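Local coordinates for PlzA (Borrelia burgdorferi, PDB 7MIE), which binds the bacterial second messenger c-di-GMP through a PilZ domain and probably serves as a c-di-GMP receptor in the signalling of the Lyme disease spirochaete, at residues 43-48 against 169-174; 173-178 against 201-206; 181-186 against 276-281; 211-216 against 260-265. One frame throughout, in Å; residues are numbered along the deposited sequence.

Contact 1: residues 43-48 against 169-174. With C2E (9,9'-[(2R,3R,3aS,5S,7aR,9R,10R,10aS,12S,14aR)-3,5,10,12-tetrahydroxy-5,12-dioxidooctahydro-2H,7H-difuro[3,2-d:3',2'-j][1,3,7,9,2,8]tetraoxadiphosphacyclododecine-2,9-diyl]bis(2-amino-1,9-dihydro-6H-purin-6-one)), chain C.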
# COMPACT_ATOMS: atom_id res chain seq x y z
N LYS A 43 -4.40 0.80 -0.74
CA LYS A 43 -3.11 0.38 -0.19
C LYS A 43 -3.23 0.11 1.31
O LYS A 43 -3.95 0.81 2.02
CB LYS A 43 -1.97 1.35 -0.52
CG LYS A 43 -1.66 1.39 -2.01
CD LYS A 43 -0.51 2.27 -2.45
CE LYS A 43 -0.73 3.74 -2.19
NZ LYS A 43 -1.83 4.34 -3.03
N MET A 44 -2.49 -0.91 1.81
CA MET A 44 -2.65 -1.31 3.20
C MET A 44 -1.82 -0.43 4.15
O MET A 44 -0.73 0.03 3.82
CB MET A 44 -2.27 -2.79 3.40
CG MET A 44 -2.97 -3.68 2.42
SD MET A 44 -4.82 -3.59 2.49
CE MET A 44 -4.98 -4.45 4.02
N SER A 45 -2.39 -0.18 5.34
CA SER A 45 -1.72 0.48 6.45
C SER A 45 -2.33 -0.07 7.74
O SER A 45 -3.35 -0.77 7.68
CB SER A 45 -1.90 1.99 6.38
OG SER A 45 -3.22 2.33 6.83
N THR A 46 -1.69 0.22 8.88
CA THR A 46 -2.13 -0.28 10.17
C THR A 46 -3.63 -0.02 10.39
O THR A 46 -4.37 -0.94 10.80
CB THR A 46 -1.25 0.30 11.28
OG1 THR A 46 0.07 -0.12 10.95
CG2 THR A 46 -1.59 -0.27 12.65
N GLU A 47 -4.07 1.22 10.16
CA GLU A 47 -5.46 1.58 10.38
C GLU A 47 -6.41 0.85 9.42
O GLU A 47 -7.52 0.51 9.84
CB GLU A 47 -5.69 3.09 10.29
CG GLU A 47 -5.05 3.86 11.45
CD GLU A 47 -5.60 5.27 11.54
OE1 GLU A 47 -5.79 5.74 12.67
OE2 GLU A 47 -5.84 5.89 10.46
N ILE A 48 -5.99 0.60 8.18
CA ILE A 48 -6.83 -0.14 7.25
C ILE A 48 -6.98 -1.59 7.73
O ILE A 48 -8.07 -2.13 7.75
CB ILE A 48 -6.27 -0.10 5.80
CG1 ILE A 48 -6.21 1.35 5.31
CG2 ILE A 48 -7.10 -0.97 4.86
CD1 ILE A 48 -7.55 2.01 5.27
N ILE A 169 -7.89 8.77 4.03
CA ILE A 169 -8.18 7.37 4.36
C ILE A 169 -7.02 6.71 5.10
O ILE A 169 -7.22 5.73 5.81
CB ILE A 169 -8.64 6.52 3.15
CG1 ILE A 169 -7.61 6.47 2.03
CG2 ILE A 169 -10.01 6.98 2.64
CD1 ILE A 169 -7.64 5.16 1.25
N HIS A 170 -5.81 7.22 4.90
CA HIS A 170 -4.65 6.68 5.60
C HIS A 170 -4.12 7.61 6.69
O HIS A 170 -4.17 8.84 6.59
CB HIS A 170 -3.48 6.48 4.64
CG HIS A 170 -3.73 5.43 3.60
ND1 HIS A 170 -3.77 4.08 3.89
CD2 HIS A 170 -4.02 5.52 2.28
CE1 HIS A 170 -4.06 3.39 2.78
NE2 HIS A 170 -4.18 4.23 1.79
N GLU A 171 -3.50 6.98 7.69
CA GLU A 171 -2.73 7.70 8.69
C GLU A 171 -1.49 8.31 8.01
O GLU A 171 -0.98 7.87 6.98
CB GLU A 171 -2.41 6.79 9.88
CG GLU A 171 -1.56 5.56 9.54
CD GLU A 171 -2.33 4.31 9.16
OE1 GLU A 171 -2.07 3.28 9.77
OE2 GLU A 171 -3.19 4.37 8.24
N ARG A 172 -1.05 9.38 8.63
CA ARG A 172 0.20 10.02 8.27
C ARG A 172 1.22 9.63 9.33
O ARG A 172 0.88 9.50 10.52
CB ARG A 172 -0.02 11.53 8.16
CG ARG A 172 -0.98 11.87 7.02
CD ARG A 172 -1.29 13.34 7.01
NE ARG A 172 -2.22 13.52 5.89
CZ ARG A 172 -2.72 14.70 5.50
NH1 ARG A 172 -2.35 15.80 6.13
NH2 ARG A 172 -3.57 14.74 4.49
N ILE A 173 2.45 9.41 8.89
CA ILE A 173 3.53 9.01 9.79
C ILE A 173 4.23 10.26 10.30
O ILE A 173 4.87 10.96 9.52
CB ILE A 173 4.53 8.11 9.03
CG1 ILE A 173 3.84 6.87 8.43
CG2 ILE A 173 5.69 7.72 9.98
CD1 ILE A 173 4.70 6.13 7.35
N ILE A 174 4.14 10.54 11.61
CA ILE A 174 4.83 11.70 12.18
C ILE A 174 6.29 11.33 12.38
O ILE A 174 6.57 10.28 12.94
CB ILE A 174 4.20 12.13 13.53
CG1 ILE A 174 2.76 12.60 13.32
CG2 ILE A 174 5.04 13.21 14.20
CD1 ILE A 174 1.99 12.89 14.61
P1 C2E C . -5.89 17.29 -1.15
O2P C2E C . -5.78 18.53 -0.37
O1P C2E C . -5.89 17.32 -2.66
O5' C2E C . -4.54 16.49 -0.79
C5' C2E C . -4.27 15.28 -1.52
C4' C2E C . -3.27 14.45 -0.75
O4' C2E C . -2.07 15.22 -0.52
C3' C2E C . -3.71 14.04 0.66
O3' C2E C . -4.51 12.87 0.53
C2' C2E C . -2.32 13.60 1.22
O2' C2E C . -1.94 12.37 0.64
C1' C2E C . -1.40 14.68 0.61
N9 C2E C . -1.12 15.75 1.55
C8 C2E C . -1.56 17.06 1.55
N7 C2E C . -1.11 17.75 2.56
C5 C2E C . -0.34 16.83 3.28
C6 C2E C . 0.38 16.98 4.49
O6 C2E C . 0.42 17.99 5.21
N1 C2E C . 1.00 15.77 4.86
C2 C2E C . 0.94 14.59 4.15
N2 C2E C . 1.59 13.52 4.66
N3 C2E C . 0.26 14.44 3.02
C4 C2E C . -0.35 15.60 2.66
P11 C2E C . -5.45 12.47 1.79
O21 C2E C . -5.99 11.13 1.41
O11 C2E C . -4.59 12.56 3.02
O5A C2E C . -6.53 13.67 1.83
C5A C2E C . -7.56 13.60 0.81
C4A C2E C . -8.29 14.92 0.78
O4A C2E C . -8.97 15.13 2.04
C3A C2E C . -7.37 16.13 0.63
O3A C2E C . -7.06 16.26 -0.75
C2A C2E C . -8.27 17.23 1.22
O2A C2E C . -9.27 17.64 0.31
C1A C2E C . -8.87 16.48 2.41
N91 C2E C . -8.14 16.63 3.65
C81 C2E C . -7.35 15.70 4.29
N71 C2E C . -6.84 16.18 5.40
C51 C2E C . -7.33 17.48 5.51
C61 C2E C . -7.12 18.48 6.50
O61 C2E C . -6.47 18.44 7.55
N11 C2E C . -7.82 19.65 6.20
C21 C2E C . -8.57 19.87 5.07
N21 C2E C . -9.15 21.08 4.97
N31 C2E C . -8.80 18.93 4.15
C41 C2E C . -8.13 17.77 4.43
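Ile169 opens the contact modestly, its carbonyl O meeting the CD1 methyl of Ile48 at 3.8 Å. His170 follows. Its imidazole brings an edge to the turn before helix 46-52, with Ser45 OG near the ring plane on the ND1 side, where the hydrogen bond from His170 ND1 is weak at 3.5 Å; CG1 of Ile48 lies obliquely to the same ring, 3.9 Å from CE1.

Glu171 makes the main polar contact. With CG held between the backbone N and the carbonyl carbon (chi1 62°), a bend at chi2 turns the carboxylate to the start of the helix. There the two oxygens divide the work. Ser45 OG, at the N-cap, donates to Glu171 OE2 over a very short 2.5 Å. Glu171 OE1 accepts from Glu47 N at 2.9 Å, on the syn side but tilted 25° out of the carboxylate plane. The helix end would tend to favour a negative carboxylate, offsetting in part the neighbouring Glu47, whose OE2 is 3.8 Å from Glu171 OE2.

Arg172 turns the other way. Its extended chain lays one guanidinium face over C4 of a guanine, while NH2 donates nearly straight (168°) to phosphate oxygen O11 of c-di-GMP at 2.8 Å. The same NH2 also bonds a second ligand molecule. Arg172 and Arg168 are the two arginines of the RxxxR signature of PilZ domains, a motif that binds c-di-GMP, here in the loop before strand 173-174.

Contact 2: residues 173-178 against 201-206. With C2E (9,9'-[(2R,3R,3aS,5S,7aR,9R,10R,10aS,12S,14aR)-3,5,10,12-tetrahydroxy-5,12-dioxidooctahydro-2H,7H-difuro[3,2-d:3',2'-j][1,3,7,9,2,8]tetraoxadiphosphacyclododecine-2,9-diyl]bis(2-amino-1,9-dihydro-6H-purin-6-one)), chain C.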
# COMPACT_ATOMS: atom_id res chain seq x y z
N ILE A 173 2.45 9.41 8.89
CA ILE A 173 3.53 9.01 9.79
C ILE A 173 4.23 10.26 10.30
O ILE A 173 4.87 10.96 9.52
CB ILE A 173 4.53 8.11 9.03
CG1 ILE A 173 3.84 6.87 8.43
CG2 ILE A 173 5.69 7.72 9.98
CD1 ILE A 173 4.70 6.13 7.35
N ILE A 174 4.14 10.54 11.61
CA ILE A 174 4.83 11.70 12.18
C ILE A 174 6.29 11.33 12.38
O ILE A 174 6.57 10.28 12.94
CB ILE A 174 4.20 12.13 13.53
CG1 ILE A 174 2.76 12.60 13.32
CG2 ILE A 174 5.04 13.21 14.20
CD1 ILE A 174 1.99 12.89 14.61
N ILE A 175 7.19 12.21 11.93
CA ILE A 175 8.62 11.93 11.98
C ILE A 175 9.13 12.23 13.38
O ILE A 175 9.01 13.35 13.83
CB ILE A 175 9.35 12.80 10.94
CG1 ILE A 175 8.86 12.41 9.54
CG2 ILE A 175 10.87 12.67 11.07
CD1 ILE A 175 9.06 10.94 9.15
N ASP A 176 9.66 11.21 14.05
CA ASP A 176 10.20 11.37 15.39
C ASP A 176 11.22 10.26 15.59
O ASP A 176 11.48 9.51 14.66
CB ASP A 176 9.08 11.40 16.44
CG ASP A 176 8.32 10.09 16.62
OD1 ASP A 176 8.80 9.05 16.14
OD2 ASP A 176 7.23 10.12 17.22
N LYS A 177 11.83 10.19 16.79
CA LYS A 177 12.84 9.19 17.08
C LYS A 177 12.36 7.78 16.77
O LYS A 177 13.10 7.00 16.19
CB LYS A 177 13.26 9.27 18.55
CG LYS A 177 12.09 9.32 19.52
CD LYS A 177 12.16 8.26 20.60
CE LYS A 177 11.32 8.62 21.81
NZ LYS A 177 10.80 7.41 22.49
N ASP A 178 11.10 7.45 17.10
CA ASP A 178 10.61 6.10 16.88
C ASP A 178 10.39 5.83 15.38
O ASP A 178 10.75 4.78 14.87
CB ASP A 178 9.31 5.86 17.63
CG ASP A 178 9.46 5.86 19.15
OD1 ASP A 178 10.47 5.30 19.63
OD2 ASP A 178 8.56 6.40 19.84
N CYS A 201 14.96 21.38 3.88
CA CYS A 201 13.77 21.37 4.70
C CYS A 201 13.86 20.21 5.70
O CYS A 201 14.75 19.37 5.57
CB CYS A 201 12.50 21.32 3.85
SG CYS A 201 12.30 19.80 2.88
N LEU A 202 12.97 20.19 6.69
CA LEU A 202 12.86 19.04 7.58
C LEU A 202 11.54 18.32 7.31
O LEU A 202 10.50 18.98 7.20
CB LEU A 202 12.95 19.50 9.04
CG LEU A 202 14.27 20.15 9.46
CD1 LEU A 202 14.33 20.37 10.96
CD2 LEU A 202 15.46 19.31 8.99
N ILE A 203 11.58 16.99 7.17
CA ILE A 203 10.32 16.23 7.04
C ILE A 203 9.63 16.18 8.42
O ILE A 203 10.22 15.72 9.40
CB ILE A 203 10.56 14.81 6.49
CG1 ILE A 203 11.45 14.78 5.23
CG2 ILE A 203 9.20 14.11 6.28
CD1 ILE A 203 11.98 13.41 4.88
N LYS A 204 8.35 16.60 8.46
CA LYS A 204 7.53 16.53 9.66
C LYS A 204 6.58 15.33 9.62
O LYS A 204 6.35 14.72 10.66
CB LYS A 204 6.77 17.83 9.90
CG LYS A 204 7.66 19.07 10.03
CD LYS A 204 8.93 18.86 10.85
CE LYS A 204 8.72 18.82 12.35
NZ LYS A 204 10.00 18.65 13.10
N ASP A 205 6.02 15.01 8.44
CA ASP A 205 5.21 13.80 8.30
C ASP A 205 5.24 13.31 6.86
O ASP A 205 5.56 14.07 5.94
CB ASP A 205 3.80 13.96 8.91
CG ASP A 205 2.85 14.91 8.20
OD1 ASP A 205 2.67 14.75 7.00
OD2 ASP A 205 2.24 15.80 8.89
N LEU A 206 4.96 12.01 6.71
CA LEU A 206 4.92 11.34 5.41
C LEU A 206 3.66 10.49 5.30
O LEU A 206 3.20 9.93 6.29
CB LEU A 206 6.12 10.39 5.25
CG LEU A 206 7.51 11.03 5.16
CD1 LEU A 206 8.59 9.94 5.07
CD2 LEU A 206 7.58 11.93 3.92
P1 C2E C . -5.89 17.29 -1.15
O2P C2E C . -5.78 18.53 -0.37
O1P C2E C . -5.89 17.32 -2.66
O5' C2E C . -4.54 16.49 -0.79
C5' C2E C . -4.27 15.28 -1.52
C4' C2E C . -3.27 14.45 -0.75
O4' C2E C . -2.07 15.22 -0.52
C3' C2E C . -3.71 14.04 0.66
O3' C2E C . -4.51 12.87 0.53
C2' C2E C . -2.32 13.60 1.22
O2' C2E C . -1.94 12.37 0.64
C1' C2E C . -1.40 14.68 0.61
N9 C2E C . -1.12 15.75 1.55
C8 C2E C . -1.56 17.06 1.55
N7 C2E C . -1.11 17.75 2.56
C5 C2E C . -0.34 16.83 3.28
C6 C2E C . 0.38 16.98 4.49
O6 C2E C . 0.42 17.99 5.21
N1 C2E C . 1.00 15.77 4.86
C2 C2E C . 0.94 14.59 4.15
N2 C2E C . 1.59 13.52 4.66
N3 C2E C . 0.26 14.44 3.02
C4 C2E C . -0.35 15.60 2.66
P11 C2E C . -5.45 12.47 1.79
O21 C2E C . -5.99 11.13 1.41
O11 C2E C . -4.59 12.56 3.02
O5A C2E C . -6.53 13.67 1.83
C5A C2E C . -7.56 13.60 0.81
C4A C2E C . -8.29 14.92 0.78
O4A C2E C . -8.97 15.13 2.04
C3A C2E C . -7.37 16.13 0.63
O3A C2E C . -7.06 16.26 -0.75
C2A C2E C . -8.27 17.23 1.22
O2A C2E C . -9.27 17.64 0.31
C1A C2E C . -8.87 16.48 2.41
N91 C2E C . -8.14 16.63 3.65
C81 C2E C . -7.35 15.70 4.29
N71 C2E C . -6.84 16.18 5.40
C51 C2E C . -7.33 17.48 5.51
C61 C2E C . -7.12 18.48 6.50
O61 C2E C . -6.47 18.44 7.55
N11 C2E C . -7.82 19.65 6.20
C21 C2E C . -8.57 19.87 5.07
N21 C2E C . -9.15 21.08 4.97
N31 C2E C . -8.80 18.93 4.15
C41 C2E C . -8.13 17.77 4.43
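Ile173 and Leu206 form an antiparallel hydrogen-bonded pair, with Ile173 N to Leu206 O at 2.8 Å and Leu206 N to Ile173 O at 3.0 Å. Two residues on, Ile175 N continues the ladder to Lys204 O at 2.9 Å. The side chain of Ile175 then packs against the strand, CG1 touching CG2 of Ile203 at 3.7 Å and CD1 lying near CD1 of Leu206.

Between these rungs, Asp205 faces Ile174 in a non-hydrogen-bonded pair, and its carboxylate leads away to the ligand. There Asp205 OD1 accepts hydrogen bonds from N1 and N2 of a guanine, each at 2.9 Å. Farther out, Lys204 and Asp205 both face Leu212 in a classic beta bulge, while Tyr282 and Phe283 of helix 273-283 cover Ile173.

Asp205 is the first residue of the PilZ DxSxxG motif. Its one carboxylate oxygen thus reads two N-H donors on the Watson-Crick edge, chemistry consistent with selectivity for guanine.

Contact 3: residues 181-186 against 276-281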
# COMPACT_ATOMS: atom_id res chain seq x y z
N ARG A 181 13.46 5.39 13.24
CA ARG A 181 14.13 4.12 13.40
C ARG A 181 13.50 3.05 12.51
O ARG A 181 14.21 2.21 11.96
CB ARG A 181 14.26 3.72 14.88
CG ARG A 181 15.27 4.57 15.62
CD ARG A 181 15.61 4.02 17.00
NE ARG A 181 14.52 4.34 17.90
CZ ARG A 181 14.68 4.89 19.10
NH1 ARG A 181 15.88 5.21 19.54
NH2 ARG A 181 13.61 5.16 19.83
N LYS A 182 12.17 3.11 12.35
CA LYS A 182 11.44 2.07 11.64
C LYS A 182 11.54 2.30 10.13
O LYS A 182 11.77 1.37 9.37
CB LYS A 182 9.97 2.06 12.09
CG LYS A 182 9.09 0.97 11.47
CD LYS A 182 9.59 -0.46 11.68
CE LYS A 182 8.51 -1.50 11.47
NZ LYS A 182 8.28 -1.71 10.02
N LEU A 183 11.38 3.57 9.71
CA LEU A 183 11.48 3.93 8.29
C LEU A 183 12.89 3.67 7.77
O LEU A 183 13.86 3.85 8.50
CB LEU A 183 11.23 5.42 8.18
CG LEU A 183 9.77 5.83 8.14
CD1 LEU A 183 9.71 7.34 8.36
CD2 LEU A 183 9.11 5.43 6.81
N LYS A 184 13.00 3.28 6.50
CA LYS A 184 14.31 2.98 5.94
C LYS A 184 14.89 4.25 5.34
O LYS A 184 15.44 4.20 4.23
CB LYS A 184 14.23 1.88 4.87
CG LYS A 184 13.64 0.55 5.30
CD LYS A 184 14.52 -0.27 6.24
CE LYS A 184 13.74 -1.23 7.11
NZ LYS A 184 14.31 -1.31 8.48
N ILE A 185 14.72 5.38 6.03
CA ILE A 185 15.44 6.62 5.74
C ILE A 185 16.26 6.97 6.97
O ILE A 185 15.94 6.53 8.05
CB ILE A 185 14.50 7.78 5.34
CG1 ILE A 185 13.66 8.28 6.52
CG2 ILE A 185 13.64 7.42 4.14
CD1 ILE A 185 12.97 9.61 6.24
N ASP A 186 17.30 7.80 6.78
CA ASP A 186 18.36 7.95 7.77
C ASP A 186 18.03 9.07 8.74
O ASP A 186 18.40 9.03 9.92
CB ASP A 186 19.69 8.26 7.07
CG ASP A 186 20.34 7.04 6.47
OD1 ASP A 186 20.03 5.91 6.92
OD2 ASP A 186 21.17 7.21 5.56
N THR A 276 6.61 4.40 -2.50
CA THR A 276 5.43 3.70 -2.06
C THR A 276 5.82 2.50 -1.18
O THR A 276 5.22 2.25 -0.12
CB THR A 276 4.60 3.23 -3.26
OG1 THR A 276 4.25 4.42 -3.96
CG2 THR A 276 3.34 2.54 -2.77
N MET A 277 6.85 1.76 -1.61
CA MET A 277 7.27 0.59 -0.83
C MET A 277 7.97 0.99 0.49
O MET A 277 7.87 0.26 1.48
CB MET A 277 8.22 -0.29 -1.66
CG MET A 277 7.57 -1.07 -2.79
SD MET A 277 6.14 -2.03 -2.30
CE MET A 277 5.57 -2.77 -3.84
N LEU A 278 8.63 2.15 0.55
CA LEU A 278 9.18 2.65 1.82
C LEU A 278 8.04 2.87 2.84
O LEU A 278 8.18 2.54 4.02
CB LEU A 278 9.92 3.96 1.54
CG LEU A 278 10.27 4.86 2.74
CD1 LEU A 278 11.50 4.29 3.43
CD2 LEU A 278 10.61 6.27 2.26
N ILE A 279 6.94 3.47 2.39
CA ILE A 279 5.80 3.68 3.28
C ILE A 279 5.14 2.35 3.65
O ILE A 279 4.85 2.09 4.83
CB ILE A 279 4.79 4.66 2.65
CG1 ILE A 279 5.47 6.00 2.32
CG2 ILE A 279 3.58 4.87 3.60
CD1 ILE A 279 6.06 6.73 3.54
N HIS A 280 4.94 1.49 2.66
CA HIS A 280 4.38 0.17 2.96
C HIS A 280 5.24 -0.57 3.99
O HIS A 280 4.68 -1.13 4.94
CB HIS A 280 4.26 -0.62 1.64
CG HIS A 280 3.58 -1.93 1.88
ND1 HIS A 280 4.30 -3.08 2.17
CD2 HIS A 280 2.27 -2.28 1.86
CE1 HIS A 280 3.46 -4.09 2.30
NE2 HIS A 280 2.23 -3.63 2.13
N ASP A 281 6.57 -0.54 3.83
CA ASP A 281 7.49 -1.22 4.74
C ASP A 281 7.30 -0.72 6.17
O ASP A 281 7.38 -1.49 7.13
CB ASP A 281 8.95 -1.03 4.27
CG ASP A 281 9.94 -1.57 5.29
OD1 ASP A 281 10.08 -2.82 5.37
OD2 ASP A 281 10.54 -0.73 6.03
O HOH W 1 10.38 1.89 5.67
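The chain, on leaving helix 177-182, passes helix 273-283 most closely at Lys184, with Lys184 CA 6.6 Å from Leu278 CA. Leu278 is the principal apolar contact. Its CG is anti to the backbone N (chi1 165°), which carries the two methyls over to the other segment: CD2 meets CG2 of Ile185 at 3.7 Å, the two side chains crossing at about a right angle, and CD1 lies against the backbone N of Lys184 at 3.6 Å. Leu183 adds its CD2 methyl near the carbonyl O of Leu278.

The polar half is held by a water rather than by direct bonds between the segments. This molecule accepts from Lys184 N at 3.1 Å and donates to both Leu278 O and Asp281 OD2, the latter at 2.6 Å, so that three groups from the two segments fix one solvent molecule. The aliphatic part of Lys184 crosses Asp281, with CG and CE each 3.4 Å from OD2, yet its NZ stays beyond salt-bridge range at 4.5 Å. Lys182 bends its chain toward the end of the helix, where NZ makes a salt bridge with the terminal carboxylate of Asn284 and a hydrogen bond with Tyr282 O.

Phe233 of strand 228-233 packs on both Leu278 and Ile185, Ile175 backs Leu183, and elsewhere on the helix Met277 and His280 touch Ile82 of strand 78-84, so helix 273-283 lies between the two beta sheets.

Contact 4: residues 211-216 against 260-265. With C2E (9,9'-[(2R,3R,3aS,5S,7aR,9R,10R,10aS,12S,14aR)-3,5,10,12-tetrahydroxy-5,12-dioxidooctahydro-2H,7H-difuro[3,2-d:3',2'-j][1,3,7,9,2,8]tetraoxadiphosphacyclododecine-2,9-diyl]bis(2-amino-1,9-dihydro-6H-purin-6-one)), chain C.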
# COMPACT_ATOMS: atom_id res chain seq x y z
N ALA A 211 3.47 14.78 1.96
CA ALA A 211 4.41 15.07 3.02
C ALA A 211 4.13 16.44 3.59
O ALA A 211 3.52 17.27 2.92
CB ALA A 211 5.84 15.01 2.51
N LEU A 212 4.51 16.65 4.85
CA LEU A 212 4.56 17.99 5.40
C LEU A 212 6.01 18.27 5.71
O LEU A 212 6.67 17.41 6.31
CB LEU A 212 3.73 18.07 6.69
CG LEU A 212 3.77 19.44 7.40
CD1 LEU A 212 3.07 20.53 6.58
CD2 LEU A 212 3.12 19.35 8.77
N VAL A 213 6.53 19.42 5.26
CA VAL A 213 7.91 19.77 5.52
C VAL A 213 7.94 21.17 6.12
O VAL A 213 7.03 21.96 5.92
CB VAL A 213 8.78 19.71 4.25
CG1 VAL A 213 8.81 18.30 3.64
CG2 VAL A 213 8.32 20.75 3.23
N ILE A 214 9.00 21.44 6.89
CA ILE A 214 9.25 22.75 7.47
C ILE A 214 10.52 23.32 6.85
O ILE A 214 11.47 22.59 6.61
CB ILE A 214 9.34 22.62 9.01
CG1 ILE A 214 7.94 22.63 9.62
CG2 ILE A 214 10.24 23.70 9.61
CD1 ILE A 214 7.91 22.77 11.13
N SER A 215 10.50 24.63 6.57
CA SER A 215 11.73 25.31 6.16
C SER A 215 11.56 26.83 6.17
O SER A 215 10.62 27.35 6.78
CB SER A 215 12.21 24.83 4.81
OG SER A 215 11.84 25.72 3.77
N SER A 216 12.51 27.50 5.49
CA SER A 216 12.47 28.91 5.13
C SER A 216 12.56 29.04 3.60
O SER A 216 12.06 30.05 3.07
CB SER A 216 13.60 29.64 5.79
OG SER A 216 14.01 28.97 6.98
N PHE A 260 8.15 28.15 7.77
CA PHE A 260 6.98 27.88 6.95
C PHE A 260 6.75 26.37 6.87
O PHE A 260 7.67 25.62 6.55
CB PHE A 260 7.17 28.48 5.55
CG PHE A 260 7.77 29.87 5.50
CD1 PHE A 260 9.15 30.06 5.49
CD2 PHE A 260 6.96 31.00 5.42
CE1 PHE A 260 9.70 31.33 5.43
CE2 PHE A 260 7.51 32.27 5.37
CZ PHE A 260 8.88 32.44 5.37
N ALA A 261 5.52 25.94 7.18
CA ALA A 261 5.12 24.55 7.08
C ALA A 261 4.36 24.36 5.78
O ALA A 261 3.31 24.96 5.59
CB ALA A 261 4.29 24.14 8.27
N LEU A 262 4.87 23.46 4.93
CA LEU A 262 4.37 23.29 3.58
C LEU A 262 3.81 21.88 3.41
O LEU A 262 4.57 20.92 3.50
CB LEU A 262 5.59 23.49 2.66
CG LEU A 262 5.33 23.28 1.17
CD1 LEU A 262 4.37 24.33 0.64
CD2 LEU A 262 6.64 23.31 0.39
N GLY A 263 2.50 21.77 3.15
CA GLY A 263 1.85 20.51 2.81
C GLY A 263 1.96 20.23 1.31
O GLY A 263 1.77 21.14 0.51
N ILE A 264 2.28 18.98 0.93
CA ILE A 264 2.56 18.61 -0.44
C ILE A 264 1.73 17.39 -0.81
O ILE A 264 1.67 16.43 -0.05
CB ILE A 264 4.06 18.24 -0.59
CG1 ILE A 264 4.98 19.40 -0.18
CG2 ILE A 264 4.35 17.71 -2.00
CD1 ILE A 264 6.43 19.01 0.05
N ALA A 265 1.09 17.45 -1.98
CA ALA A 265 0.42 16.32 -2.61
C ALA A 265 1.30 15.87 -3.75
O ALA A 265 1.48 16.65 -4.72
CB ALA A 265 -0.94 16.77 -3.16
P1 C2E C . -5.89 17.29 -1.15
O2P C2E C . -5.78 18.53 -0.37
O1P C2E C . -5.89 17.32 -2.66
O5' C2E C . -4.54 16.49 -0.79
C5' C2E C . -4.27 15.28 -1.52
C4' C2E C . -3.27 14.45 -0.75
O4' C2E C . -2.07 15.22 -0.52
C3' C2E C . -3.71 14.04 0.66
O3' C2E C . -4.51 12.87 0.53
C2' C2E C . -2.32 13.60 1.22
O2' C2E C . -1.94 12.37 0.64
C1' C2E C . -1.40 14.68 0.61
N9 C2E C . -1.12 15.75 1.55
C8 C2E C . -1.56 17.06 1.55
N7 C2E C . -1.11 17.75 2.56
C5 C2E C . -0.34 16.83 3.28
C6 C2E C . 0.38 16.98 4.49
O6 C2E C . 0.42 17.99 5.21
N1 C2E C . 1.00 15.77 4.86
C2 C2E C . 0.94 14.59 4.15
N2 C2E C . 1.59 13.52 4.66
N3 C2E C . 0.26 14.44 3.02
C4 C2E C . -0.35 15.60 2.66
P11 C2E C . -5.45 12.47 1.79
O21 C2E C . -5.99 11.13 1.41
O11 C2E C . -4.59 12.56 3.02
O5A C2E C . -6.53 13.67 1.83
C5A C2E C . -7.56 13.60 0.81
C4A C2E C . -8.29 14.92 0.78
O4A C2E C . -8.97 15.13 2.04
C3A C2E C . -7.37 16.13 0.63
O3A C2E C . -7.06 16.26 -0.75
C2A C2E C . -8.27 17.23 1.22
O2A C2E C . -9.27 17.64 0.31
C1A C2E C . -8.87 16.48 2.41
N91 C2E C . -8.14 16.63 3.65
C81 C2E C . -7.35 15.70 4.29
N71 C2E C . -6.84 16.18 5.40
C51 C2E C . -7.33 17.48 5.51
C61 C2E C . -7.12 18.48 6.50
O61 C2E C . -6.47 18.44 7.55
N11 C2E C . -7.82 19.65 6.20
C21 C2E C . -8.57 19.87 5.07
N21 C2E C . -9.15 21.08 4.97
N31 C2E C . -8.80 18.93 4.15
C41 C2E C . -8.13 17.77 4.43
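Val213 and Leu262 lie side by side and point the same way. CG2 of Val213 is the bump: it rests against both CB of Leu262, at 3.9 Å, and CD1 of Ile264, at 4.1 Å. On the face that carries Leu212 and Ile214, the small side chain of Ala261 leaves room for its larger neighbours: its CB touches Leu212 CD1 and Ile214 CG1, each at 4.2 Å. With chi1 near 180° (177°), Leu212 also swings CD1 over the backbone of Leu262, 3.4 Å from its carbonyl O. Gly263 puts no side chain on this face, and guanine O6 of c-di-GMP comes to 3.8 Å from its CA. At the far end, CD1 at the edge of the Phe260 ring is 3.5 Å from Ser216 CA.

Six backbone hydrogen bonds, two in each alternate pair, hold this antiparallel register. Strand 198-207 flanks strand 210-215, and strand 240-250 flanks strand 260-266; Phe231 and Leu229 of strand 228-233, with Ile192 of strand 189-193, cover the face of Ala211, Val213 and Ile264.

Overall arrangement
Contacts 2 and 4 belong to one sheet: strand 198-207 lies between strands 173-174 and 210-215, and backbone bonds such as Leu202 N to Ile214 O join them. The 169-174 segment of contact 1 runs into this sheet at Ile173 and Ile174, which contact 2 pairs, but its chemistry is that of side chains meeting a helix start. Contact 3 mixes leucine packing with a bridging water and touches contact 2 where Ile175 meets Leu183. Each mixes core and surface: buried Leu278 and Ile185 beside exposed Lys184 in contact 3, exposed Phe260 and Ser216 ending contact 4. Contacts 1, 2 and 4 reach c-di-GMP by arginine, aspartate and strand surface respectively; contact 3 stands apart from it.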